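Local coordinates for putative cellulase CEL6 (Mycobacterium tuberculosis, PDB 1UP2), which probably hydrolyses internal beta-1,4-glycosidic bonds of cellulose, as an endoglucanase of glycosyl hydrolase family 6, at residues V72-G77 with T114-P119. Numbering follows the deposited sequence.
Sequences VLTLYG and TIIVEP. With IFM (5-hydroxymethyl-3,4-dihydroxypiperidine), chain D.
Strands 72-75 and 113-117 run parallel and adjacent in the central sheet, as the two strands of a beta-alpha-beta unit whose helix is 94-108. Both N and O of Leu73 bond to the second strand: N gives a nearly straight bond to Thr114 O (2.9 Å), and O accepts from Ile116 N. Leu75 N reaches Ile116 O, and Glu118 N closes the pairing on Leu75 O (2.8 Å) through a more bent bond, 132° at the hydrogen. On one face, Leu75 CD1 packs on Ile115 CG2 (3.8 Å), with Leu73 CD1 on Ile115 CD1; helix 94-108 covers Leu75 and Ile115. On the other, chi1 of -61° puts Thr74 OG1 beside the backbone N, hydrogen-bonded with Ser41 OG, and CG2 against Pro119 CG (3.6 Å). Past the strands, the bend of Glu118 at chi2 (-65°) carries the carboxylate across to Gly77, whose N bonds the syn lone pair of OE2 (2.9 Å); Tyr97 OH is a second partner of OE2. Pro119 O lies at the edge of the Tyr76 ring, 3.5 Å from CE1. Tyr76 OH comes within 3.3 Å of C5 of the bound hydroxymethyl-dihydroxypiperidine, as expected at strand C-termini in the distorted alpha/beta barrel of family 6 cellulases.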
# COMPACT_ATOMS: atom_id res chain seq x y z
N VAL A 72 -7.64 -3.03 5.60
CA VAL A 72 -6.86 -2.71 4.40
C VAL A 72 -5.70 -3.70 4.35
O VAL A 72 -4.96 -3.83 5.33
CB VAL A 72 -6.32 -1.28 4.42
CG1 VAL A 72 -5.65 -0.91 3.08
CG2 VAL A 72 -7.46 -0.28 4.79
N LEU A 73 -5.58 -4.40 3.23
CA LEU A 73 -4.53 -5.39 2.99
C LEU A 73 -3.73 -4.92 1.79
O LEU A 73 -4.29 -4.42 0.81
CB LEU A 73 -5.14 -6.75 2.68
CG LEU A 73 -5.97 -7.29 3.86
CD1 LEU A 73 -7.41 -6.86 3.74
CD2 LEU A 73 -5.89 -8.76 3.94
N THR A 74 -2.42 -5.10 1.87
CA THR A 74 -1.52 -4.82 0.76
C THR A 74 -0.89 -6.12 0.27
O THR A 74 -0.25 -6.88 1.05
CB THR A 74 -0.45 -3.84 1.22
OG1 THR A 74 -1.07 -2.61 1.63
CG2 THR A 74 0.50 -3.46 0.05
N LEU A 75 -1.07 -6.36 -1.03
CA LEU A 75 -0.50 -7.51 -1.70
C LEU A 75 0.83 -7.14 -2.30
O LEU A 75 0.92 -6.25 -3.14
CB LEU A 75 -1.48 -8.04 -2.75
CG LEU A 75 -2.85 -8.50 -2.23
CD1 LEU A 75 -3.62 -9.15 -3.39
CD2 LEU A 75 -2.75 -9.45 -0.98
N TYR A 76 1.89 -7.80 -1.86
CA TYR A 76 3.26 -7.44 -2.24
C TYR A 76 4.07 -8.71 -2.52
O TYR A 76 5.08 -8.98 -1.88
CB TYR A 76 3.90 -6.57 -1.13
CG TYR A 76 5.17 -5.86 -1.50
CD1 TYR A 76 5.30 -5.15 -2.72
CD2 TYR A 76 6.25 -5.82 -0.60
CE1 TYR A 76 6.48 -4.50 -3.05
CE2 TYR A 76 7.45 -5.20 -0.95
CZ TYR A 76 7.56 -4.53 -2.17
OH TYR A 76 8.75 -3.89 -2.47
N GLY A 77 3.60 -9.52 -3.48
CA GLY A 77 4.21 -10.78 -3.79
C GLY A 77 4.64 -10.97 -5.25
O GLY A 77 4.95 -12.10 -5.65
N THR A 114 -10.36 -3.77 1.72
CA THR A 114 -9.74 -2.82 0.82
C THR A 114 -8.41 -3.45 0.43
O THR A 114 -7.68 -3.86 1.31
CB THR A 114 -9.55 -1.47 1.55
OG1 THR A 114 -10.83 -0.89 1.85
CG2 THR A 114 -8.88 -0.48 0.66
N ILE A 115 -8.12 -3.59 -0.87
CA ILE A 115 -6.92 -4.25 -1.33
C ILE A 115 -6.06 -3.31 -2.13
O ILE A 115 -6.52 -2.76 -3.15
CB ILE A 115 -7.21 -5.48 -2.25
CG1 ILE A 115 -8.32 -6.36 -1.65
CG2 ILE A 115 -5.91 -6.25 -2.48
CD1 ILE A 115 -7.95 -7.04 -0.36
N ILE A 116 -4.82 -3.13 -1.68
CA ILE A 116 -3.81 -2.39 -2.44
C ILE A 116 -2.99 -3.42 -3.21
O ILE A 116 -2.23 -4.21 -2.61
CB ILE A 116 -2.92 -1.54 -1.47
CG1 ILE A 116 -3.76 -0.65 -0.56
CG2 ILE A 116 -1.91 -0.70 -2.27
CD1 ILE A 116 -4.74 0.34 -1.28
N VAL A 117 -3.12 -3.42 -4.55
CA VAL A 117 -2.46 -4.41 -5.38
C VAL A 117 -1.07 -3.98 -5.84
O VAL A 117 -0.92 -3.13 -6.72
CB VAL A 117 -3.32 -4.79 -6.62
CG1 VAL A 117 -2.64 -5.92 -7.40
CG2 VAL A 117 -4.71 -5.18 -6.21
N GLU A 118 -0.06 -4.60 -5.23
CA GLU A 118 1.33 -4.56 -5.67
C GLU A 118 1.99 -3.18 -5.82
O GLU A 118 2.26 -2.74 -6.91
CB GLU A 118 1.51 -5.37 -6.98
CG GLU A 118 1.15 -6.84 -6.81
CD GLU A 118 2.06 -7.59 -5.86
OE1 GLU A 118 3.22 -7.14 -5.57
OE2 GLU A 118 1.59 -8.66 -5.39
N PRO A 119 2.28 -2.56 -4.68
CA PRO A 119 3.10 -1.34 -4.66
C PRO A 119 4.28 -1.50 -5.60
O PRO A 119 4.99 -2.49 -5.51
CB PRO A 119 3.58 -1.29 -3.19
CG PRO A 119 2.44 -1.83 -2.44
CD PRO A 119 1.90 -2.98 -3.32
O4 IFM D . 9.17 -2.07 2.17
C4 IFM D . 8.76 -1.01 1.29
C3 IFM D . 9.75 0.09 1.53
O3 IFM D . 9.40 0.78 2.73
C2 IFM D . 9.86 1.02 0.33
N IFM D . 10.33 0.34 -0.88
C1 IFM D . 9.99 -1.08 -0.99
C5 IFM D . 8.75 -1.50 -0.18
C6 IFM D . 7.45 -1.13 -0.89
O6 IFM D . 7.12 0.23 -0.76